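Local coordinates for protein putative phosphosugar isomerase (Clostridium difficile, PDB 3G68) that probably acts on phosphorylated sugars as a double-SIS-domain isomerase, related to the isomerase part of glucosamine-6-phosphate synthase, at residues N21-F26 and G158-R163; N27-T32 and S127-T132; K204-K209 and P326-V331; K195-R200 and Q319-E324; R212-S217 and Y241-F246. All coordinates share one frame; numbering follows the deposited sequence.

Contact 1 of 5, residues N21-F26 and G158-R163; sequences NADSLF and GLQIAR
Where the short helix 22-25 faces the long helix 145-165, F26 and Q160 bring the two backbones nearest, their CA atoms 6.7 Å apart, with F26 the first residue to leave helical geometry. This helix-helix contact lies in the N-terminal half of a double-SIS protein, on the helical layer beside its parallel sheet. Q160 has the largest share of the buried surface. Its CG sits beside the backbone N, and a bend at chi2 (-90°) turns CD toward A22 and D23, where the side chains of Q160 and D23 cross at about a right angle. NE2 of Q160 donates to D23 OD1 over 2.9 Å, arriving nearly along the C-O axis and with the acceptor almost in the amide plane; the same NE2 also bonds to the hydroxyl of Y173. R163 NH2 closes a salt bridge of 3.0 Å on that OD1, this time from above the carboxylate plane. One oxygen therefore takes two N-H groups, which should favour a charged carboxylate. Next to these polar groups, CG of Q160 packs 3.7 Å from F26 CB, while the phenyl ring continues onto L156 and L157 of the long helix. Two waters complete the join: one links D23 OD2 to R163 NH1, and the other donates both to D23 O and, over 2.7 Å, to Q160 OE1.

Contact 2 of 5, residues N27-T32 and S127-T132; sequences NEVKRT and SDYILT
Y129 and V29 carry this contact, in which the turn 27-32 packs against strand 129-130 at the border of the first SIS sheet. The isopropyl group of V29 lies over one ring face of Y129, with CG2 4.2 Å from the ring centroid and 21° off the normal, a CH-pi contact displaced toward the rim. CB of D128 lies over the opposite face. V29 CG1, between the backbone N and the carbonyl carbon (chi1 67°), turns to L131 and meets its CD2 at 3.8 Å. E28 comes to the ring edge in one of its two modelled positions, so its part is less certain; in that conformer a water donates to both E28 OE2 and D128 O. Within the turn, T32 OG1 donates to V29 O over 2.7 Å. L85 of the neighbouring strand 84-90 also touches V29 and Y129. Direct contact across the segments is thus mainly apolar and aromatic, and any polar link through water at E28 depends on which conformer is occupied.

Contact 3 of 5, residues K204-K209 and P326-V331; sequences KLVNSK and PTLRGV
The guanidinium of R329 is met at its edge by V206 O and S208 O, both near its plane and both reached by NH1. The contact joins the C-terminal end of helix 202-206, which leads into the second parallel sheet of this double-SIS protein, to the 3-10 turn and loop following helix 316-324. NH1 donates to V206 O over 2.8 Å from above that carbonyl plane, 48° out of it. The second bond, to S208 O, is 3.0 Å long and straighter (161°); here the donor lies in the carbonyl plane, on a lone pair. A bend at chi3 (55°) turns NE off the line of the arginine chain. NH2 has its own acceptor in M234 O, at the end of helix 220-234, so the guanidinium bonds to the backbone oxygens of V206, S208 and M234. Beside it, V206 and L328 cross at about a right angle, and their CG2 and CD1 atoms are pressed to 3.4 Å, closer than two methyl groups normally pack. S208 is itself held by the preceding helical turn: its N and OG reach L205 O from the same face of the carbonyl plane, the OG bond measuring 2.6 Å.

Contact 4 of 5, residues K195-R200 and Q319-E324; sequences KQWIER and QLICGE
I198 holds CG1 beside its backbone N (chi1 -69°) with CD1 extended (chi2 167°), and I321 adopts nearly the same torsions; their CG1 atoms meet at 3.8 Å between helices 187-200 and 316-324. The short helical segments cross at -56°, with axes 10.3 Å apart at closest approach. CD1 of I198 lies beside I321 and 3.6 Å from L320 CG. CD1 of I321 also packs obliquely against the six-membered part of the W197 indole, 3.6 Å from CH2, while the indole NE1 bonds to K297 O. L320 CD2 rests 3.9 Å from K195 CB. E324 also reaches helix 187-200, its OE1 touching I198 CG2 at 3.4 Å. A water donates to both E324 OE1 and K195 O, bridging the helices at their more polar side. The ammonium of K195 does not close onto the acid: NZ stays 5.2 Å from E324 OE2, near enough for a modest electrostatic attraction at most. Beyond the pair, L230 of helix 220-234 packs on I321, and Q5 of the N-terminal helix 4-20 touches L320 and E324, so helix 316-324 is wedged among three others.

Contact 5 of 5, residues R212-S217 and Y241-F246; sequences RIIGHS and YEFEEF
Strands 210-215 and 238-242, the two strands of a beta-alpha-beta unit connected through helix 220-234, run parallel here, I214 pairing with Y241 and G215 with E242. Y241 N donates to I213 O (2.8 Å) and G215 N to Y241 O (2.9 Å); a weak bond from F243 N to G215 O continues the pairing into the helix start. I214 spreads its branches over helix 243-250: CD1 sits over the centre of the F246 ring, 3.5 Å from its centroid, a CH-pi contact, while CG2 packs on F243. R212 lays CD 3.5 Å from Y241 CE1, and a water joins its NH2 to the tyrosine hydroxyl. E242 caps the helix. Bent at chi2 (-81°), its chain brings the carboxylate back over the first turn, where OE1 accepts from E245 N (3.0 Å) and OE2 from E244 N; E245 OE2 accepts from E242 N in return, completing a capping box. Parallel neighbours joined through a helix form a beta-alpha-beta crossover, the repeating unit of the alpha-beta-alpha sandwich of SIS domains.

In the fold
The five contacts fall into two groups on opposite sides of the chain's centre, one for each five-stranded parallel sheet, both with strand order 2-1-3-4-5. Contacts 1 and 2 share the first half: their centres are 9 Å apart and L25 packs on L131 and T132, contact 2 being nested within the loop that contact 1 closes. Contacts 3 and 4, centred 11 Å apart, meet where P326 CD touches I321 O at 3.1 Å, and their segments alternate along the chain. Contact 5 is nested inside both loops, its centre about 22 Å from that of contact 4. Between the halves, contacts 1 and 5 lie about 33 Å apart by their centres.

Contact 1 of 5, residues N21-F26 and G158-R163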
# COMPACT_ATOMS: atom_id res chain seq x y z
N ASN B 21 17.42 2.17 37.08
CA ASN B 21 17.22 2.32 38.53
C ASN B 21 18.03 3.44 39.14
O ASN B 21 17.97 3.64 40.37
CB ASN B 21 17.62 1.02 39.23
CG ASN B 21 17.20 0.97 40.70
OD1 ASN B 21 16.04 1.22 41.03
ND2 ASN B 21 18.15 0.63 41.58
N ALA B 22 18.78 4.18 38.33
CA ALA B 22 19.71 5.21 38.83
C ALA B 22 19.04 6.36 39.55
O ALA B 22 19.56 6.84 40.56
CB ALA B 22 20.58 5.76 37.72
N ASP B 23 17.92 6.85 39.02
CA ASP B 23 17.20 7.94 39.69
C ASP B 23 16.79 7.55 41.11
O ASP B 23 16.83 8.38 42.01
CB ASP B 23 15.97 8.40 38.89
CG ASP B 23 16.31 9.20 37.66
OD1 ASP B 23 17.49 9.59 37.49
OD2 ASP B 23 15.39 9.46 36.84
N SER B 24 16.40 6.30 41.32
CA SER B 24 16.02 5.81 42.65
C SER B 24 17.24 5.60 43.53
O SER B 24 17.31 6.13 44.64
CB SER B 24 15.20 4.51 42.55
OG SER B 24 14.97 3.92 43.82
N LEU B 25 18.23 4.87 43.01
CA LEU B 25 19.40 4.52 43.79
C LEU B 25 20.23 5.71 44.30
O LEU B 25 20.64 5.72 45.45
CB LEU B 25 20.30 3.55 43.01
CG LEU B 25 21.46 2.96 43.82
CD1 LEU B 25 20.91 2.10 44.94
CD2 LEU B 25 22.38 2.15 42.91
N PHE B 26 20.43 6.72 43.46
CA PHE B 26 21.26 7.87 43.79
C PHE B 26 20.50 9.12 44.27
O PHE B 26 21.09 10.20 44.42
CB PHE B 26 22.09 8.22 42.56
CG PHE B 26 23.02 7.12 42.15
CD1 PHE B 26 24.15 6.84 42.92
CD2 PHE B 26 22.76 6.33 41.03
CE1 PHE B 26 25.02 5.80 42.57
CE2 PHE B 26 23.64 5.29 40.67
CZ PHE B 26 24.78 5.04 41.44
N GLY B 158 28.48 9.98 39.43
CA GLY B 158 28.99 11.22 38.87
C GLY B 158 27.92 12.00 38.13
O GLY B 158 27.65 13.15 38.43
N LEU B 159 27.29 11.34 37.17
CA LEU B 159 26.24 11.95 36.35
C LEU B 159 25.06 12.52 37.17
O LEU B 159 24.54 13.59 36.86
CB LEU B 159 25.75 10.94 35.30
CG LEU B 159 26.72 10.69 34.12
CD1 LEU B 159 26.29 9.47 33.25
CD2 LEU B 159 26.83 11.96 33.26
N GLN B 160 24.65 11.77 38.18
CA GLN B 160 23.56 12.12 39.09
C GLN B 160 23.91 13.33 39.94
O GLN B 160 23.07 14.21 40.15
CB GLN B 160 23.22 10.91 39.96
CG GLN B 160 22.48 9.77 39.19
CD GLN B 160 20.97 9.92 39.21
OE1 GLN B 160 20.41 10.37 40.20
NE2 GLN B 160 20.30 9.49 38.13
N ILE B 161 25.15 13.38 40.40
CA ILE B 161 25.65 14.53 41.16
C ILE B 161 25.72 15.73 40.23
O ILE B 161 25.18 16.76 40.55
CB ILE B 161 27.03 14.28 41.76
CG1 ILE B 161 26.94 13.31 42.93
CG2 ILE B 161 27.63 15.58 42.29
CD1 ILE B 161 28.31 12.77 43.35
N ALA B 162 26.34 15.55 39.07
CA ALA B 162 26.52 16.62 38.09
C ALA B 162 25.20 17.29 37.71
O ALA B 162 25.10 18.53 37.63
CB ALA B 162 27.23 16.06 36.84
N ARG B 163 24.18 16.49 37.45
CA ARG B 163 22.87 17.04 37.09
C ARG B 163 22.27 17.80 38.28
O ARG B 163 21.81 18.92 38.11
CB ARG B 163 21.93 15.95 36.57
CG ARG B 163 20.53 16.46 36.09
CD ARG B 163 19.69 15.33 35.49
NE ARG B 163 19.45 14.31 36.51
CZ ARG B 163 18.77 13.19 36.34
NH1 ARG B 163 18.21 12.90 35.17
NH2 ARG B 163 18.63 12.35 37.36
O HOH W 1 17.99 10.96 41.25
O HOH W 2 16.17 10.71 34.76

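Contact 2 of 5, residues N27-T32 and S127-T132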
# COMPACT_ATOMS: atom_id res chain seq x y z
N ASN B 27 19.20 8.97 44.53
CA ASN B 27 18.39 10.12 44.87
C ASN B 27 18.81 10.88 46.13
O ASN B 27 18.68 12.10 46.16
CB ASN B 27 16.93 9.75 45.05
CG ASN B 27 16.03 10.98 45.02
OD1 ASN B 27 16.01 11.73 44.04
ND2 ASN B 27 15.33 11.21 46.10
N GLU B 28 19.33 10.16 47.12
CA GLU B 28 19.73 10.76 48.40
C GLU B 28 21.18 11.24 48.35
O GLU B 28 21.46 12.38 48.70
CB GLU B 28 19.57 9.74 49.55
CG GLU B 28 19.75 10.32 50.98
CD GLU B 28 19.97 9.26 52.05
OE1 GLU B 28 20.36 8.12 51.71
OE2 GLU B 28 19.82 9.58 53.26
N VAL B 29 22.09 10.38 47.91
CA VAL B 29 23.51 10.77 47.87
C VAL B 29 23.77 12.00 46.98
O VAL B 29 24.67 12.76 47.27
CB VAL B 29 24.45 9.57 47.48
CG1 VAL B 29 24.21 9.15 46.03
CG2 VAL B 29 25.93 9.93 47.73
N LYS B 30 23.00 12.19 45.91
CA LYS B 30 23.22 13.33 45.00
C LYS B 30 22.94 14.67 45.68
O LYS B 30 23.42 15.71 45.23
CB LYS B 30 22.31 13.22 43.76
CG LYS B 30 20.81 13.53 44.00
CD LYS B 30 19.97 13.41 42.73
CE LYS B 30 18.53 13.77 42.99
NZ LYS B 30 17.66 13.64 41.80
N ARG B 31 22.10 14.61 46.72
CA ARG B 31 21.68 15.77 47.49
C ARG B 31 22.68 16.21 48.60
O ARG B 31 22.54 17.30 49.11
CB ARG B 31 20.28 15.52 48.09
CG ARG B 31 19.19 15.21 47.06
CD ARG B 31 17.90 14.74 47.74
NE ARG B 31 16.91 14.27 46.77
CZ ARG B 31 16.11 15.05 46.03
NH1 ARG B 31 16.16 16.38 46.11
NH2 ARG B 31 15.25 14.50 45.19
N THR B 32 23.67 15.38 48.94
CA THR B 32 24.66 15.75 49.96
C THR B 32 25.60 16.88 49.51
O THR B 32 25.67 17.21 48.32
CB THR B 32 25.54 14.54 50.38
OG1 THR B 32 26.13 13.92 49.23
CG2 THR B 32 24.71 13.53 51.11
N SER B 127 27.85 2.50 56.40
CA SER B 127 27.60 3.38 55.27
C SER B 127 26.37 4.26 55.46
O SER B 127 25.33 3.79 55.93
CB SER B 127 27.43 2.53 54.00
OG SER B 127 28.56 1.70 53.82
N ASP B 128 26.50 5.52 55.07
CA ASP B 128 25.41 6.47 55.09
C ASP B 128 24.57 6.23 53.83
O ASP B 128 23.35 6.39 53.89
CB ASP B 128 25.97 7.90 55.13
CG ASP B 128 26.81 8.16 56.40
OD1 ASP B 128 26.25 7.99 57.50
OD2 ASP B 128 28.00 8.52 56.30
N TYR B 129 25.22 5.82 52.73
CA TYR B 129 24.55 5.58 51.43
C TYR B 129 24.88 4.22 50.85
O TYR B 129 26.03 3.98 50.49
CB TYR B 129 24.98 6.66 50.43
CG TYR B 129 24.93 8.00 51.06
CD1 TYR B 129 23.70 8.61 51.33
CD2 TYR B 129 26.09 8.65 51.46
CE1 TYR B 129 23.64 9.84 51.96
CE2 TYR B 129 26.04 9.88 52.08
CZ TYR B 129 24.81 10.47 52.34
OH TYR B 129 24.76 11.68 52.96
N ILE B 130 23.89 3.33 50.79
CA ILE B 130 24.09 1.97 50.31
C ILE B 130 23.78 2.01 48.83
O ILE B 130 22.61 1.93 48.43
CB ILE B 130 23.19 0.98 51.08
CG1 ILE B 130 23.58 0.98 52.56
CG2 ILE B 130 23.30 -0.43 50.51
CD1 ILE B 130 22.63 0.16 53.44
N LEU B 131 24.83 2.16 48.02
CA LEU B 131 24.73 2.30 46.57
C LEU B 131 25.07 0.97 45.89
O LEU B 131 26.02 0.87 45.10
CB LEU B 131 25.67 3.42 46.11
CG LEU B 131 25.55 4.79 46.77
CD1 LEU B 131 26.61 5.72 46.21
CD2 LEU B 131 24.13 5.37 46.56
N THR B 132 24.28 -0.04 46.26
CA THR B 132 24.42 -1.42 45.81
C THR B 132 24.55 -1.54 44.30
O THR B 132 23.80 -0.90 43.55
CB THR B 132 23.19 -2.24 46.26
OG1 THR B 132 22.94 -1.96 47.66
CG2 THR B 132 23.43 -3.73 46.04
O HOH W 3 21.66 8.18 55.30

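Contact 3 of 5, residues K204-K209 and P326-V331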
# COMPACT_ATOMS: atom_id res chain seq x y z
N LYS B 204 48.87 -20.58 20.06
CA LYS B 204 49.72 -19.62 20.80
C LYS B 204 49.14 -19.28 22.17
O LYS B 204 49.88 -19.17 23.16
CB LYS B 204 49.97 -18.35 19.99
CG LYS B 204 50.94 -18.51 18.84
CD LYS B 204 51.28 -17.17 18.23
CE LYS B 204 52.46 -17.29 17.25
NZ LYS B 204 52.06 -18.12 16.13
N LEU B 205 47.81 -19.10 22.28
CA LEU B 205 47.22 -18.76 23.58
C LEU B 205 47.36 -19.87 24.63
O LEU B 205 47.67 -19.59 25.77
CB LEU B 205 45.77 -18.29 23.45
CG LEU B 205 45.57 -17.03 22.60
CD1 LEU B 205 44.09 -16.75 22.34
CD2 LEU B 205 46.22 -15.79 23.21
N VAL B 206 47.11 -21.12 24.23
CA VAL B 206 47.27 -22.30 25.09
C VAL B 206 48.71 -22.43 25.56
O VAL B 206 48.94 -22.82 26.70
CB VAL B 206 46.75 -23.62 24.38
CG1 VAL B 206 47.21 -24.90 25.06
CG2 VAL B 206 45.24 -23.59 24.27
N ASN B 207 49.66 -22.08 24.71
CA ASN B 207 51.09 -22.18 25.04
C ASN B 207 51.67 -21.01 25.84
O ASN B 207 52.86 -21.04 26.13
CB ASN B 207 51.93 -22.30 23.76
CG ASN B 207 51.75 -23.63 23.08
OD1 ASN B 207 51.35 -24.60 23.72
ND2 ASN B 207 52.09 -23.70 21.78
N SER B 208 50.86 -20.01 26.17
CA SER B 208 51.29 -18.81 26.92
C SER B 208 52.14 -19.19 28.14
O SER B 208 51.77 -20.05 28.92
CB SER B 208 50.11 -17.97 27.41
OG SER B 208 49.23 -17.55 26.38
N LYS B 209 53.31 -18.57 28.22
CA LYS B 209 54.28 -18.76 29.29
C LYS B 209 54.32 -17.54 30.22
O LYS B 209 54.44 -17.71 31.42
CB LYS B 209 55.66 -18.99 28.71
CG LYS B 209 55.80 -20.33 27.97
CD LYS B 209 57.14 -20.48 27.31
CE LYS B 209 57.25 -21.84 26.59
NZ LYS B 209 56.10 -22.08 25.65
N PRO B 326 42.06 -21.23 29.87
CA PRO B 326 42.42 -22.05 31.01
C PRO B 326 41.80 -23.46 31.00
O PRO B 326 42.45 -24.39 31.48
CB PRO B 326 41.91 -21.27 32.21
CG PRO B 326 42.03 -19.88 31.79
CD PRO B 326 41.61 -19.91 30.31
N THR B 327 40.61 -23.62 30.43
CA THR B 327 39.98 -24.95 30.32
C THR B 327 40.83 -25.90 29.47
O THR B 327 40.72 -27.12 29.60
CB THR B 327 38.52 -24.88 29.78
OG1 THR B 327 38.53 -24.46 28.40
CG2 THR B 327 37.71 -23.88 30.56
N LEU B 328 41.68 -25.36 28.58
CA LEU B 328 42.61 -26.17 27.79
C LEU B 328 43.98 -26.34 28.46
O LEU B 328 44.87 -26.97 27.89
CB LEU B 328 42.79 -25.54 26.40
CG LEU B 328 41.54 -25.15 25.61
CD1 LEU B 328 41.97 -24.57 24.27
CD2 LEU B 328 40.62 -26.33 25.41
N ARG B 329 44.14 -25.83 29.69
CA ARG B 329 45.38 -25.86 30.46
C ARG B 329 45.15 -26.41 31.87
O ARG B 329 45.85 -26.05 32.82
CB ARG B 329 45.97 -24.43 30.57
CG ARG B 329 46.35 -23.78 29.25
CD ARG B 329 46.38 -22.25 29.36
NE ARG B 329 47.24 -21.70 30.43
CZ ARG B 329 48.52 -21.35 30.29
NH1 ARG B 329 49.14 -21.47 29.14
NH2 ARG B 329 49.19 -20.85 31.33
N GLY B 330 44.15 -27.27 32.02
CA GLY B 330 43.86 -27.94 33.30
C GLY B 330 43.28 -27.13 34.44
O GLY B 330 43.43 -27.53 35.60
N VAL B 331 42.62 -26.01 34.13
CA VAL B 331 42.08 -25.14 35.15
C VAL B 331 40.63 -24.82 34.86
O VAL B 331 40.23 -24.62 33.70
CB VAL B 331 42.85 -23.83 35.20
CG1 VAL B 331 42.23 -22.82 36.19
CG2 VAL B 331 44.34 -24.09 35.53
O HOH W 4 51.93 -22.31 31.20

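Contact 4 of 5, residues K195-R200 and Q319-E324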
# COMPACT_ATOMS: atom_id res chain seq x y z
N LYS B 195 35.58 -14.27 20.25
CA LYS B 195 35.53 -15.72 20.22
C LYS B 195 36.19 -16.30 18.95
O LYS B 195 36.89 -17.30 19.03
CB LYS B 195 34.07 -16.17 20.36
CG LYS B 195 33.87 -17.65 20.51
CD LYS B 195 32.41 -17.95 20.90
CE LYS B 195 32.19 -19.45 21.09
NZ LYS B 195 30.73 -19.82 21.21
N GLN B 196 36.00 -15.64 17.81
CA GLN B 196 36.60 -16.06 16.54
C GLN B 196 38.12 -15.86 16.57
O GLN B 196 38.88 -16.72 16.16
CB GLN B 196 35.99 -15.26 15.38
CG GLN B 196 34.51 -15.52 15.13
CD GLN B 196 33.89 -14.53 14.13
OE1 GLN B 196 34.57 -14.04 13.21
NE2 GLN B 196 32.60 -14.24 14.30
N TRP B 197 38.55 -14.72 17.07
CA TRP B 197 39.99 -14.41 17.23
C TRP B 197 40.72 -15.41 18.15
O TRP B 197 41.84 -15.84 17.83
CB TRP B 197 40.15 -12.95 17.66
CG TRP B 197 41.46 -12.49 18.22
CD1 TRP B 197 42.60 -12.11 17.53
CD2 TRP B 197 41.73 -12.25 19.59
NE1 TRP B 197 43.57 -11.69 18.41
CE2 TRP B 197 43.06 -11.76 19.68
CE3 TRP B 197 41.00 -12.45 20.78
CZ2 TRP B 197 43.65 -11.43 20.90
CZ3 TRP B 197 41.59 -12.13 21.98
CH2 TRP B 197 42.92 -11.64 22.03
N ILE B 198 40.10 -15.77 19.28
CA ILE B 198 40.66 -16.75 20.19
C ILE B 198 40.85 -18.11 19.50
O ILE B 198 41.92 -18.72 19.62
CB ILE B 198 39.79 -16.92 21.45
CG1 ILE B 198 39.86 -15.67 22.31
CG2 ILE B 198 40.27 -18.11 22.28
CD1 ILE B 198 38.79 -15.56 23.43
N GLU B 199 39.82 -18.55 18.77
CA GLU B 199 39.83 -19.81 18.05
C GLU B 199 40.94 -19.81 17.01
O GLU B 199 41.67 -20.79 16.87
CB GLU B 199 38.44 -20.03 17.43
CG GLU B 199 38.27 -21.33 16.69
CD GLU B 199 38.43 -22.56 17.54
OE1 GLU B 199 38.06 -22.57 18.73
OE2 GLU B 199 38.90 -23.57 16.97
N ARG B 200 41.09 -18.69 16.30
CA ARG B 200 42.12 -18.55 15.29
C ARG B 200 43.56 -18.60 15.89
O ARG B 200 44.52 -19.04 15.24
CB ARG B 200 41.89 -17.20 14.61
CG ARG B 200 42.70 -16.93 13.41
CD ARG B 200 42.13 -15.75 12.60
NE ARG B 200 42.15 -14.44 13.27
CZ ARG B 200 41.09 -13.70 13.63
NH1 ARG B 200 39.84 -14.07 13.40
NH2 ARG B 200 41.30 -12.52 14.22
N GLN B 319 39.01 -10.95 28.88
CA GLN B 319 38.16 -11.73 29.79
C GLN B 319 37.68 -13.00 29.16
O GLN B 319 37.56 -14.01 29.85
CB GLN B 319 36.96 -10.91 30.25
CG GLN B 319 37.32 -9.75 31.15
CD GLN B 319 36.26 -8.70 31.17
OE1 GLN B 319 35.56 -8.47 30.16
NE2 GLN B 319 36.10 -8.03 32.32
N LEU B 320 37.40 -12.99 27.85
CA LEU B 320 36.97 -14.22 27.19
C LEU B 320 38.09 -15.24 27.16
O LEU B 320 37.83 -16.46 27.29
CB LEU B 320 36.32 -13.99 25.82
CG LEU B 320 35.70 -15.22 25.17
CD1 LEU B 320 34.64 -15.90 26.10
CD2 LEU B 320 35.04 -14.81 23.87
N ILE B 321 39.33 -14.77 26.98
CA ILE B 321 40.49 -15.64 27.06
C ILE B 321 40.52 -16.31 28.43
O ILE B 321 40.76 -17.50 28.51
CB ILE B 321 41.83 -14.92 26.81
CG1 ILE B 321 42.00 -14.62 25.33
CG2 ILE B 321 43.02 -15.81 27.27
CD1 ILE B 321 43.20 -13.67 24.99
N CYS B 322 40.22 -15.54 29.49
CA CYS B 322 40.20 -16.08 30.86
C CYS B 322 39.17 -17.19 31.03
O CYS B 322 39.39 -18.12 31.81
CB CYS B 322 39.98 -14.98 31.90
SG CYS B 322 41.28 -13.71 31.94
N GLY B 323 38.03 -17.08 30.35
CA GLY B 323 37.01 -18.10 30.43
C GLY B 323 37.34 -19.33 29.61
O GLY B 323 37.07 -20.46 30.06
N GLU B 324 37.93 -19.14 28.43
CA GLU B 324 38.13 -20.25 27.49
C GLU B 324 39.46 -21.03 27.46
O GLU B 324 39.49 -22.26 27.30
CB GLU B 324 37.91 -19.77 26.07
CG GLU B 324 36.49 -19.31 25.79
CD GLU B 324 36.25 -19.08 24.27
OE1 GLU B 324 37.24 -19.02 23.51
OE2 GLU B 324 35.08 -18.94 23.84
O HOH W 5 36.96 -19.16 20.89

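Contact 5 of 5, residues R212-S217 and Y241-F246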
# COMPACT_ATOMS: atom_id res chain seq x y z
N ARG B 212 52.36 -9.78 29.01
CA ARG B 212 52.34 -8.38 29.37
C ARG B 212 51.27 -7.71 28.50
O ARG B 212 51.08 -8.09 27.36
CB ARG B 212 53.72 -7.72 29.18
CG ARG B 212 54.71 -8.22 30.20
CD ARG B 212 55.99 -7.42 30.11
NE ARG B 212 56.96 -7.91 31.07
CZ ARG B 212 57.78 -8.92 30.85
NH1 ARG B 212 57.82 -9.55 29.67
NH2 ARG B 212 58.61 -9.30 31.82
N ILE B 213 50.50 -6.80 29.07
CA ILE B 213 49.47 -6.05 28.33
C ILE B 213 49.95 -4.60 28.32
O ILE B 213 50.38 -4.09 29.36
CB ILE B 213 48.07 -6.13 28.98
CG1 ILE B 213 47.66 -7.58 29.18
CG2 ILE B 213 47.03 -5.38 28.12
CD1 ILE B 213 46.33 -7.72 29.97
N ILE B 214 49.91 -3.96 27.15
CA ILE B 214 50.30 -2.56 27.02
C ILE B 214 49.05 -1.80 26.57
O ILE B 214 48.45 -2.14 25.53
CB ILE B 214 51.42 -2.35 25.98
CG1 ILE B 214 52.60 -3.27 26.28
CG2 ILE B 214 51.83 -0.87 25.93
CD1 ILE B 214 53.71 -3.16 25.27
N GLY B 215 48.62 -0.83 27.39
CA GLY B 215 47.42 -0.02 27.12
C GLY B 215 47.69 1.48 27.07
O GLY B 215 48.77 1.94 27.44
N HIS B 216 46.70 2.23 26.59
CA HIS B 216 46.73 3.68 26.62
C HIS B 216 46.29 4.14 28.02
O HIS B 216 45.53 3.43 28.69
CB HIS B 216 45.78 4.26 25.55
CG HIS B 216 45.84 5.75 25.44
ND1 HIS B 216 45.05 6.58 26.19
CD2 HIS B 216 46.62 6.56 24.68
CE1 HIS B 216 45.31 7.84 25.89
NE2 HIS B 216 46.26 7.86 24.98
N SER B 217 46.71 5.34 28.45
CA SER B 217 46.32 5.86 29.77
C SER B 217 44.79 5.92 30.00
O SER B 217 44.34 5.75 31.12
CB SER B 217 46.93 7.26 30.03
OG SER B 217 46.66 8.16 28.97
N TYR B 241 50.69 -2.59 31.72
CA TYR B 241 51.46 -1.34 31.70
C TYR B 241 50.82 -0.30 30.81
O TYR B 241 50.27 -0.64 29.76
CB TYR B 241 52.84 -1.58 31.06
CG TYR B 241 53.67 -2.65 31.75
CD1 TYR B 241 53.52 -3.99 31.40
CD2 TYR B 241 54.55 -2.33 32.75
CE1 TYR B 241 54.26 -4.98 32.01
CE2 TYR B 241 55.31 -3.34 33.39
CZ TYR B 241 55.13 -4.67 33.01
OH TYR B 241 55.85 -5.66 33.61
N GLU B 242 50.92 0.97 31.21
CA GLU B 242 50.56 2.07 30.29
C GLU B 242 51.73 2.15 29.26
O GLU B 242 52.87 1.76 29.56
CB GLU B 242 50.28 3.37 31.07
CG GLU B 242 49.98 4.65 30.22
CD GLU B 242 51.23 5.33 29.70
OE1 GLU B 242 52.27 5.23 30.36
OE2 GLU B 242 51.18 5.96 28.62
N PHE B 243 51.45 2.64 28.05
CA PHE B 243 52.40 2.69 26.93
C PHE B 243 53.74 3.35 27.25
O PHE B 243 54.81 2.76 27.03
CB PHE B 243 51.74 3.42 25.75
CG PHE B 243 52.46 3.28 24.45
CD1 PHE B 243 53.46 4.17 24.11
CD2 PHE B 243 52.14 2.27 23.57
CE1 PHE B 243 54.15 4.04 22.90
CE2 PHE B 243 52.82 2.15 22.35
CZ PHE B 243 53.83 3.04 22.03
N GLU B 244 53.68 4.57 27.76
CA GLU B 244 54.89 5.29 28.15
C GLU B 244 55.72 4.58 29.21
O GLU B 244 56.94 4.53 29.07
CB GLU B 244 54.60 6.72 28.59
CG GLU B 244 54.85 7.75 27.52
CD GLU B 244 56.30 7.91 27.18
OE1 GLU B 244 56.57 8.18 26.01
OE2 GLU B 244 57.17 7.73 28.06
N GLU B 245 55.07 4.06 30.25
CA GLU B 245 55.80 3.38 31.32
C GLU B 245 56.49 2.12 30.82
O GLU B 245 57.59 1.79 31.27
CB GLU B 245 54.95 3.08 32.56
CG GLU B 245 53.83 2.09 32.38
CD GLU B 245 53.39 1.39 33.66
OE1 GLU B 245 54.26 0.87 34.40
OE2 GLU B 245 52.16 1.30 33.87
N PHE B 246 55.89 1.43 29.85
CA PHE B 246 56.53 0.25 29.26
C PHE B 246 57.87 0.65 28.62
O PHE B 246 58.85 -0.07 28.70
CB PHE B 246 55.62 -0.40 28.23
CG PHE B 246 56.20 -1.63 27.62
CD1 PHE B 246 57.00 -1.54 26.48
CD2 PHE B 246 55.94 -2.89 28.17
CE1 PHE B 246 57.52 -2.68 25.91
CE2 PHE B 246 56.46 -4.05 27.61
CZ PHE B 246 57.24 -3.95 26.47
O HOH W 6 57.30 -8.34 34.39
O HOH W 7 49.13 6.30 27.11